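Local coordinates for protein putative glycerophosphodiester phosphodiesterase (Galdieria sulphuraria, PDB 2O55) that is a putative member of the glycerophosphodiester phosphodiesterase family, built as a TIM barrel, at residues Leu20-Thr25 with Gly88-Pro93; Arg35-Ile40 with Tyr245-Met250; Cys147-Glu152 with Thr167-Tyr172. All coordinates share one frame; numbering follows the deposited sequence.

Contact 1: Leu20-Thr25 with Gly88-Pro93; sequences LAPENT and GGHTIP
Pro22, Asn24 and Thr25 meet His90 and Pro93 in a loop-to-loop packing contact that has no hydrogen bond across it. One loop leads from strand 8-12 into helix 26-34; the other runs up to helix 95-104. His90 carries much of the contact: its first torsion sets CG beside the backbone N and anti to the carbonyl carbon (chi1 -45°), and the His90 side chain crosses that of Pro22 at about a right angle. Pro22 CD lies 3.4 Å from His90 ND1, with CG of the same proline almost as near. At the root of the histidine, Thr25 OG1 comes within 3.3 Å of His90 CB. In TIM-barrel terms, this joins the first strand-to-helix connection to the end of the long excursion between strand 39-46 and helix 95-104, consistent with the insertion that members of this family carry here. Further along, Pro93 turns its ring to the backbone of the first loop, and its CD reaches to 3.2 Å from Asn24 O. The amide of Asn24 leads away from this interface: OD1 bonds to Thr42 and ND2 to Asp43. His90 also touches Arg27, and Pro93 touches Leu26, both on the helix that starts just after Thr25.

Contact 2: Arg35-Ile40 with Tyr245-Met250; sequences RNIPYI and YPFGLM
Arg35 lies across the ring of Phe247, and Ile37 packs at the edge of that ring and against Pro246; this apolar and cation-pi packing is the dense part of the contact. The arginine covers the ring with most of its length. CB and CG come first, CG standing 3.5 Å from Phe247 CZ. A bend at the second torsion (chi2 -94°) then places CD over the face, in a CH-pi contact 4.2 Å from the ring centroid and 16° off its normal. Beyond it the guanidinium stacks on the same phenyl group, the two centres 4.5 Å apart and the planes inclined by 27°. The charge is off-centre, with NH1 nearest to CD1, so the cation-pi component is displaced toward the rim. Ile37 meets the ring differently, at its edge, where CG2 approaches Phe247 CE2 to 4.1 Å. The other branch of Ile37 runs to Pro246, with Ile37 CD1 4.0 Å from Pro246 CB. Both residues are buried; Ile37 also touches Cys32 of helix 26-34, and Pro246 touches Ile9 of strand 8-12.

The outer side is looser. Met250, a selenomethionine, reaches the backbone of Asn36 with its terminal methyl alone, CE standing 3.9 Å from Asn36 O. Arg35, Asn36 and Met250 are exposed and all touch a crystal neighbour, which may influence how their ends lie.

Asn36, with positive phi, is the C-prime residue of a Schellman motif: its N and that of Ile37 pair with Met33 O and Cys32 O, ending helix 26-34 and turning the chain toward strand 39-46. Packing this turn against helix 246-253, which follows the last strand, is in keeping with a closed TIM barrel, where the last helix comes back beside the first.

Contact 3: Cys147-Glu152 with Thr167-Tyr172; sequences CSFHHE and TYLFNY. With SO4 (sulfate ion), chain D; SO4 (sulfate ion), chain C.
His151 lies on Tyr168 and reaches Leu169 and Phe170, its imidazole reaching from the turn after strand 144-148 to the end of strand 165-169. CB sits over the Tyr168 ring, 3.8 Å from its centroid. CG follows above the centre of the same ring, and CD2 comes 3.5 Å from Tyr168 CG, giving an offset stack with planes only 4° apart. ND1 stays over Tyr168 CD2, while the ring turns its edge to the face of Phe170, His151 CE1 lying 4.1 Å from Phe170 CE2. At the tip, NE2 donates to Leu169 O at 3.0 Å, from a position 43° above the carbonyl plane. Phe149 O lies over the opposite face, toward its rim.

His150 takes a separate course: its edge meets the face of Tyr172, and NE2 donates to O1 of a sulfate ion at 2.7 Å. A second sulfate accepts from the backbone N of His151 and, weakly, from that of Glu152.

Leu169 N bonds to Ser148 O, 3.0 Å away, within the beta-alpha-beta unit of strand 144-148, helix 151-160 and strand 165-169. Gln184 of helix 181-187 touches His151, Tyr168 and Phe170, while strand 110-115 meets Phe149 and Leu169 through Glu114.

In the fold
From the N terminus, the chain opens contact 1 at 20-25, just after the first strand, and contact 2 at 35-40, where the chain enters the second strand. Contact 1 closes first, at 88-93, ahead of helix 95-104. Contact 2 stays open until 245-250, so the two cross; they also touch, Leu20 CD1 lying 3.4 Å from Phe247 CE1. Contact 3 opens and closes entirely within the span of contact 2 and follows contact 1 in series. It is local, joining neighbouring strands of one beta-alpha-beta unit, and sits across the chain's centre from the other two, about 23 Å from contact 2 between centres. Contact 2 instead brings the N-terminal and C-terminal parts of the chain together.

Contact 1: Leu20-Thr25 with Gly88-Pro93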
loop_
_atom_site.group_PDB
_atom_site.type_symbol
_atom_site.label_atom_id
_atom_site.label_comp_id
_atom_site.label_asym_id
_atom_site.label_seq_id
_atom_site.Cartn_x
_atom_site.Cartn_y
_atom_site.Cartn_z
ATOM N N LEU A 20 0.015 17.635 6.943
ATOM C CA LEU A 20 -0.830 18.367 5.995
ATOM C C LEU A 20 -2.219 17.820 5.627
ATOM O O LEU A 20 -3.039 18.556 5.051
ATOM C CB LEU A 20 -0.018 18.649 4.728
ATOM C CG LEU A 20 1.330 19.353 4.954
ATOM C CD1 LEU A 20 2.450 18.597 4.236
ATOM C CD2 LEU A 20 1.286 20.864 4.582
ATOM N N ALA A 21 -2.491 16.553 5.947
ATOM C CA ALA A 21 -3.767 15.930 5.584
ATOM C C ALA A 21 -3.981 14.585 6.260
ATOM O O ALA A 21 -3.011 13.911 6.618
ATOM C CB ALA A 21 -3.878 15.769 4.069
ATOM N N PRO A 22 -5.263 14.185 6.423
ATOM C CA PRO A 22 -5.657 12.874 7.003
ATOM C C PRO A 22 -5.295 11.680 6.118
ATOM O O PRO A 22 -5.328 11.778 4.890
ATOM C CB PRO A 22 -7.184 12.977 7.144
ATOM C CG PRO A 22 -7.601 14.068 6.176
ATOM C CD PRO A 22 -6.435 15.021 6.068
ATOM N N GLU A 23 -4.945 10.565 6.755
ATOM C CA GLU A 23 -4.548 9.343 6.056
ATOM C C GLU A 23 -5.625 8.847 5.067
ATOM O O GLU A 23 -6.837 9.022 5.309
ATOM C CB GLU A 23 -4.238 8.250 7.088
ATOM C CG GLU A 23 -5.424 7.918 8.021
ATOM C CD GLU A 23 -5.191 6.703 8.895
ATOM O OE1 GLU A 23 -5.325 5.558 8.399
ATOM O OE2 GLU A 23 -4.904 6.908 10.089
ATOM N N ASN A 24 -5.185 8.228 3.969
ATOM C CA ASN A 24 -6.096 7.620 2.990
ATOM C C ASN A 24 -7.242 8.539 2.573
ATOM O O ASN A 24 -8.415 8.148 2.559
ATOM C CB ASN A 24 -6.644 6.282 3.500
ATOM C CG ASN A 24 -5.610 5.202 3.492
ATOM O OD1 ASN A 24 -4.746 5.163 2.619
ATOM N ND2 ASN A 24 -5.687 4.308 4.470
ATOM N N THR A 25 -6.865 9.763 2.228
ATOM C CA THR A 25 -7.786 10.829 1.888
ATOM C C THR A 25 -7.269 11.406 0.576
ATOM O O THR A 25 -6.061 11.524 0.422
ATOM C CB THR A 25 -7.768 11.892 3.011
ATOM O OG1 THR A 25 -9.093 12.335 3.298
ATOM C CG2 THR A 25 -6.903 13.068 2.646
ATOM N N GLY A 88 -10.263 17.339 9.360
ATOM C CA GLY A 88 -11.131 18.505 9.365
ATOM C C GLY A 88 -11.493 18.866 7.939
ATOM O O GLY A 88 -10.849 19.712 7.320
ATOM N N GLY A 89 -12.506 18.195 7.404
ATOM C CA GLY A 89 -13.023 18.542 6.096
ATOM C C GLY A 89 -12.951 17.489 5.002
ATOM O O GLY A 89 -13.625 17.638 3.982
ATOM N N HIS A 90 -12.153 16.434 5.179
ATOM C CA HIS A 90 -11.963 15.441 4.102
ATOM C C HIS A 90 -12.647 14.126 4.419
ATOM O O HIS A 90 -12.990 13.869 5.573
ATOM C CB HIS A 90 -10.483 15.243 3.785
ATOM C CG HIS A 90 -9.733 16.533 3.696
ATOM N ND1 HIS A 90 -8.795 16.916 4.631
ATOM C CD2 HIS A 90 -9.823 17.556 2.812
ATOM C CE1 HIS A 90 -8.317 18.107 4.313
ATOM N NE2 HIS A 90 -8.923 18.518 3.211
ATOM N N THR A 91 -12.868 13.303 3.396
ATOM C CA THR A 91 -13.780 12.160 3.536
ATOM C C THR A 91 -13.241 10.849 2.959
ATOM O O THR A 91 -12.310 10.872 2.150
ATOM C CB THR A 91 -15.163 12.471 2.920
ATOM O OG1 THR A 91 -16.114 11.530 3.426
ATOM C CG2 THR A 91 -15.128 12.421 1.371
ATOM N N ILE A 92 -13.824 9.716 3.370
ATOM C CA ILE A 92 -13.374 8.403 2.871
ATOM C C ILE A 92 -13.635 8.317 1.370
ATOM O O ILE A 92 -14.775 8.457 0.935
ATOM C CB ILE A 92 -14.030 7.181 3.592
ATOM C CG1 ILE A 92 -13.735 7.188 5.092
ATOM C CG2 ILE A 92 -13.497 5.885 3.019
ATOM C CD1 ILE A 92 -14.605 6.245 5.893
ATOM N N PRO A 93 -12.572 8.115 0.578
ATOM C CA PRO A 93 -12.721 7.949 -0.865
ATOM C C PRO A 93 -12.993 6.497 -1.287
ATOM O O PRO A 93 -12.777 5.566 -0.497
ATOM C CB PRO A 93 -11.371 8.417 -1.413
ATOM C CG PRO A 93 -10.402 8.296 -0.262
ATOM C CD PRO A 93 -11.163 8.032 1.000
#

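Contact 2: Arg35-Ile40 with Tyr245-Met250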
loop_
_atom_site.group_PDB
_atom_site.type_symbol
_atom_site.label_atom_id
_atom_site.label_comp_id
_atom_site.label_asym_id
_atom_site.label_seq_id
_atom_site.Cartn_x
_atom_site.Cartn_y
_atom_site.Cartn_z
ATOM N N ARG A 35 3.836 17.266 -4.747
ATOM C CA ARG A 35 5.208 17.272 -4.208
ATOM C C ARG A 35 6.128 16.341 -5.005
ATOM O O ARG A 35 7.258 16.068 -4.600
ATOM C CB ARG A 35 5.188 16.870 -2.733
ATOM C CG ARG A 35 4.286 17.742 -1.882
ATOM C CD ARG A 35 5.071 18.861 -1.265
ATOM N NE ARG A 35 4.239 19.829 -0.559
ATOM C CZ ARG A 35 4.423 20.177 0.708
ATOM N NH1 ARG A 35 5.404 19.630 1.414
ATOM N NH2 ARG A 35 3.632 21.079 1.265
ATOM N N ASN A 36 5.606 15.861 -6.133
ATOM C CA ASN A 36 6.296 14.963 -7.068
ATOM C C ASN A 36 6.860 13.650 -6.432
ATOM O O ASN A 36 7.994 13.246 -6.726
ATOM C CB ASN A 36 7.337 15.741 -7.935
ATOM C CG ASN A 36 6.690 16.852 -8.871
ATOM O OD1 ASN A 36 5.868 16.551 -9.731
ATOM N ND2 ASN A 36 7.123 18.115 -8.715
ATOM N N ILE A 37 6.063 12.983 -5.580
ATOM C CA ILE A 37 6.493 11.691 -4.974
ATOM C C ILE A 37 5.941 10.428 -5.693
ATOM O O ILE A 37 4.743 10.225 -5.774
ATOM C CB ILE A 37 6.336 11.610 -3.387
ATOM C CG1 ILE A 37 4.958 11.150 -2.978
ATOM C CG2 ILE A 37 6.711 12.924 -2.639
ATOM C CD1 ILE A 37 5.036 10.151 -1.885
ATOM N N PRO A 38 6.837 9.559 -6.179
ATOM C CA PRO A 38 6.488 8.695 -7.305
ATOM C C PRO A 38 5.456 7.617 -7.035
ATOM O O PRO A 38 4.806 7.175 -7.978
ATOM C CB PRO A 38 7.832 8.063 -7.694
ATOM C CG PRO A 38 8.628 8.103 -6.482
ATOM C CD PRO A 38 8.202 9.304 -5.690
ATOM N N TYR A 39 5.323 7.197 -5.778
ATOM C CA TYR A 39 4.438 6.093 -5.373
ATOM C C TYR A 39 3.626 6.449 -4.153
ATOM O O TYR A 39 4.111 7.206 -3.306
ATOM C CB TYR A 39 5.259 4.880 -4.955
ATOM C CG TYR A 39 5.906 4.142 -6.083
ATOM C CD1 TYR A 39 7.236 4.354 -6.406
ATOM C CD2 TYR A 39 5.197 3.216 -6.808
ATOM C CE1 TYR A 39 7.837 3.666 -7.443
ATOM C CE2 TYR A 39 5.777 2.538 -7.850
ATOM C CZ TYR A 39 7.095 2.760 -8.164
ATOM O OH TYR A 39 7.651 2.060 -9.206
ATOM N N ILE A 40 2.416 5.898 -4.034
ATOM C CA ILE A 40 1.757 5.864 -2.730
ATOM C C ILE A 40 1.245 4.464 -2.411
ATOM O O ILE A 40 0.982 3.649 -3.311
ATOM C CB ILE A 40 0.613 6.891 -2.570
ATOM C CG1 ILE A 40 -0.526 6.613 -3.552
ATOM C CG2 ILE A 40 1.117 8.346 -2.657
ATOM C CD1 ILE A 40 -1.617 5.687 -2.979
ATOM N N TYR A 245 6.962 9.539 6.698
ATOM C CA TYR A 245 7.344 10.919 6.462
ATOM C C TYR A 245 8.002 11.092 5.098
ATOM O O TYR A 245 9.198 11.361 5.023
ATOM C CB TYR A 245 8.261 11.391 7.581
ATOM C CG TYR A 245 7.549 11.347 8.897
ATOM C CD1 TYR A 245 7.522 10.165 9.649
ATOM C CD2 TYR A 245 6.854 12.479 9.375
ATOM C CE1 TYR A 245 6.846 10.116 10.848
ATOM C CE2 TYR A 245 6.178 12.444 10.572
ATOM C CZ TYR A 245 6.173 11.256 11.307
ATOM O OH TYR A 245 5.483 11.190 12.497
ATOM N N PRO A 246 7.219 10.954 4.012
ATOM C CA PRO A 246 7.786 11.054 2.653
ATOM C C PRO A 246 8.526 12.386 2.356
ATOM O O PRO A 246 9.586 12.384 1.693
ATOM C CB PRO A 246 6.556 10.891 1.743
ATOM C CG PRO A 246 5.365 11.098 2.618
ATOM C CD PRO A 246 5.764 10.708 3.990
ATOM N N PHE A 247 7.978 13.502 2.847
ATOM C CA PHE A 247 8.573 14.813 2.614
ATOM C C PHE A 247 9.931 14.921 3.323
ATOM O O PHE A 247 10.891 15.472 2.761
ATOM C CB PHE A 247 7.594 15.938 2.988
ATOM C CG PHE A 247 6.263 15.855 2.255
ATOM C CD1 PHE A 247 5.134 16.498 2.749
ATOM C CD2 PHE A 247 6.134 15.106 1.062
ATOM C CE1 PHE A 247 3.913 16.413 2.069
ATOM C CE2 PHE A 247 4.908 15.010 0.378
ATOM C CZ PHE A 247 3.803 15.658 0.889
ATOM N N GLY A 248 10.015 14.360 4.533
ATOM C CA GLY A 248 11.284 14.231 5.247
ATOM C C GLY A 248 12.246 13.311 4.517
ATOM O O GLY A 248 13.448 13.602 4.403
ATOM N N LEU A 249 11.715 12.200 4.016
ATOM C CA LEU A 249 12.505 11.244 3.271
ATOM C C LEU A 249 13.040 11.873 1.998
ATOM O O LEU A 249 14.227 11.719 1.701
ATOM C CB LEU A 249 11.700 9.975 2.958
ATOM C CG LEU A 249 12.415 8.840 2.211
ATOM C CD1 LEU A 249 13.839 8.674 2.683
ATOM C CD2 LEU A 249 11.694 7.529 2.378
HETATM N N MSE A 250 12.183 12.578 1.253
HETATM C CA MSE A 250 12.615 13.278 0.047
HETATM C C MSE A 250 13.705 14.299 0.378
HETATM O O MSE A 250 14.744 14.345 -0.286
HETATM C CB MSE A 250 11.444 14.005 -0.591
HETATM C CG MSE A 250 11.132 13.597 -2.049
HETATM SE SE MSE A 250 12.627 13.289 -3.356
HETATM C CE MSE A 250 11.532 13.286 -5.178
#

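Contact 3: Cys147-Glu152 with Thr167-Tyr172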
loop_
_atom_site.group_PDB
_atom_site.type_symbol
_atom_site.label_atom_id
_atom_site.label_comp_id
_atom_site.label_asym_id
_atom_site.label_seq_id
_atom_site.Cartn_x
_atom_site.Cartn_y
_atom_site.Cartn_z
ATOM N N CYS A 147 -0.610 -5.827 -3.012
ATOM C CA CYS A 147 0.112 -6.526 -1.962
ATOM C C CYS A 147 -0.776 -6.917 -0.784
ATOM O O CYS A 147 -1.904 -6.412 -0.647
ATOM C CB CYS A 147 1.279 -5.689 -1.488
ATOM S SG CYS A 147 0.675 -4.219 -0.788
ATOM N N SER A 148 -0.255 -7.825 0.049
ATOM C CA SER A 148 -0.984 -8.362 1.182
ATOM C C SER A 148 -0.054 -9.116 2.111
ATOM O O SER A 148 1.009 -9.594 1.690
ATOM C CB SER A 148 -2.079 -9.294 0.688
ATOM O OG SER A 148 -2.814 -9.824 1.770
ATOM N N PHE A 149 -0.451 -9.200 3.379
ATOM C CA PHE A 149 0.156 -10.132 4.319
ATOM C C PHE A 149 -0.327 -11.529 4.065
ATOM O O PHE A 149 0.402 -12.487 4.304
ATOM C CB PHE A 149 -0.145 -9.739 5.749
ATOM C CG PHE A 149 0.609 -8.558 6.177
ATOM C CD1 PHE A 149 -0.037 -7.359 6.414
ATOM C CD2 PHE A 149 1.996 -8.606 6.267
ATOM C CE1 PHE A 149 0.682 -6.234 6.795
ATOM C CE2 PHE A 149 2.716 -7.479 6.639
ATOM C CZ PHE A 149 2.051 -6.297 6.911
ATOM N N HIS A 150 -1.547 -11.638 3.554
ATOM C CA HIS A 150 -2.163 -12.914 3.240
ATOM C C HIS A 150 -2.031 -13.245 1.755
ATOM O O HIS A 150 -2.758 -12.718 0.930
ATOM C CB HIS A 150 -3.610 -12.848 3.673
ATOM C CG HIS A 150 -3.787 -12.177 4.993
ATOM N ND1 HIS A 150 -3.543 -12.819 6.189
ATOM C CD2 HIS A 150 -4.158 -10.913 5.308
ATOM C CE1 HIS A 150 -3.775 -11.981 7.186
ATOM N NE2 HIS A 150 -4.142 -10.816 6.677
ATOM N N HIS A 151 -1.102 -14.134 1.426
ATOM C CA HIS A 151 -0.697 -14.332 0.033
ATOM C C HIS A 151 -1.677 -15.112 -0.804
ATOM O O HIS A 151 -1.633 -15.070 -2.043
ATOM C CB HIS A 151 0.734 -14.875 -0.053
ATOM C CG HIS A 151 1.703 -14.064 0.755
ATOM N ND1 HIS A 151 2.561 -14.621 1.683
ATOM C CD2 HIS A 151 1.878 -12.719 0.839
ATOM C CE1 HIS A 151 3.245 -13.658 2.278
ATOM N NE2 HIS A 151 2.849 -12.493 1.784
ATOM N N GLU A 152 -2.597 -15.791 -0.140
ATOM C CA GLU A 152 -3.638 -16.462 -0.862
ATOM C C GLU A 152 -4.496 -15.470 -1.592
ATOM O O GLU A 152 -5.002 -15.789 -2.652
ATOM C CB GLU A 152 -4.514 -17.288 0.051
ATOM C CG GLU A 152 -5.107 -18.464 -0.696
ATOM C CD GLU A 152 -6.408 -18.956 -0.084
ATOM O OE1 GLU A 152 -7.487 -18.690 -0.690
ATOM O OE2 GLU A 152 -6.354 -19.602 0.999
ATOM N N THR A 167 3.233 -7.767 -4.841
ATOM C CA THR A 167 4.317 -7.754 -3.878
ATOM C C THR A 167 3.856 -8.544 -2.671
ATOM O O THR A 167 2.786 -8.280 -2.120
ATOM C CB THR A 167 4.650 -6.319 -3.458
ATOM O OG1 THR A 167 5.003 -5.568 -4.617
ATOM C CG2 THR A 167 5.810 -6.265 -2.447
ATOM N N TYR A 168 4.657 -9.521 -2.266
ATOM C CA TYR A 168 4.358 -10.279 -1.069
ATOM C C TYR A 168 4.827 -9.450 0.120
ATOM O O TYR A 168 5.967 -8.938 0.115
ATOM C CB TYR A 168 5.099 -11.607 -1.113
ATOM C CG TYR A 168 4.342 -12.781 -1.715
ATOM C CD1 TYR A 168 3.315 -12.590 -2.641
ATOM C CD2 TYR A 168 4.697 -14.099 -1.380
ATOM C CE1 TYR A 168 2.630 -13.681 -3.199
ATOM C CE2 TYR A 168 4.026 -15.202 -1.942
ATOM C CZ TYR A 168 2.975 -14.982 -2.849
ATOM O OH TYR A 168 2.283 -16.063 -3.375
ATOM N N LEU A 169 3.945 -9.300 1.118
ATOM C CA LEU A 169 4.251 -8.586 2.357
ATOM C C LEU A 169 4.621 -9.556 3.476
ATOM O O LEU A 169 3.852 -10.469 3.769
ATOM C CB LEU A 169 3.039 -7.780 2.805
ATOM C CG LEU A 169 2.859 -6.325 2.386
ATOM C CD1 LEU A 169 1.415 -5.935 2.574
ATOM C CD2 LEU A 169 3.729 -5.417 3.211
ATOM N N PHE A 170 5.759 -9.341 4.132
ATOM C CA PHE A 170 6.155 -10.212 5.235
ATOM C C PHE A 170 6.025 -9.620 6.628
ATOM O O PHE A 170 5.614 -8.466 6.795
ATOM C CB PHE A 170 7.575 -10.720 5.021
ATOM C CG PHE A 170 7.680 -11.646 3.880
ATOM C CD1 PHE A 170 8.123 -11.194 2.643
ATOM C CD2 PHE A 170 7.247 -12.968 4.006
ATOM C CE1 PHE A 170 8.169 -12.073 1.549
ATOM C CE2 PHE A 170 7.299 -13.838 2.941
ATOM C CZ PHE A 170 7.754 -13.400 1.704
ATOM N N ASN A 171 6.411 -10.427 7.621
ATOM C CA ASN A 171 6.436 -10.047 9.029
ATOM C C ASN A 171 5.042 -9.674 9.533
ATOM O O ASN A 171 4.867 -8.671 10.252
ATOM C CB ASN A 171 7.416 -8.904 9.272
ATOM C CG ASN A 171 8.725 -9.082 8.538
ATOM O OD1 ASN A 171 9.094 -8.229 7.731
ATOM N ND2 ASN A 171 9.452 -10.178 8.822
ATOM N N TYR A 172 4.060 -10.492 9.149
ATOM C CA TYR A 172 2.679 -10.264 9.527
ATOM C C TYR A 172 2.520 -9.920 10.999
ATOM O O TYR A 172 2.243 -8.757 11.296
ATOM C CB TYR A 172 1.761 -11.407 9.099
ATOM C CG TYR A 172 0.319 -11.295 9.561
ATOM C CD1 TYR A 172 -0.398 -10.109 9.408
ATOM C CD2 TYR A 172 -0.338 -12.390 10.124
ATOM C CE1 TYR A 172 -1.728 -10.005 9.831
ATOM C CE2 TYR A 172 -1.666 -12.306 10.537
ATOM C CZ TYR A 172 -2.355 -11.111 10.382
ATOM O OH TYR A 172 -3.669 -11.009 10.787
HETATM S S SO4 D . -2.219 -16.921 3.735
HETATM O O1 SO4 D . -2.209 -17.599 2.449
HETATM O O2 SO4 D . -2.376 -17.853 4.851
HETATM O O3 SO4 D . -0.965 -16.157 3.849
HETATM O O4 SO4 D . -3.386 -16.052 3.749
HETATM S S SO4 C . -4.702 -7.460 7.036
HETATM O O1 SO4 C . -4.345 -8.506 7.987
HETATM O O2 SO4 C . -5.124 -6.272 7.776
HETATM O O3 SO4 C . -3.547 -7.141 6.188
HETATM O O4 SO4 C . -5.800 -7.924 6.198
#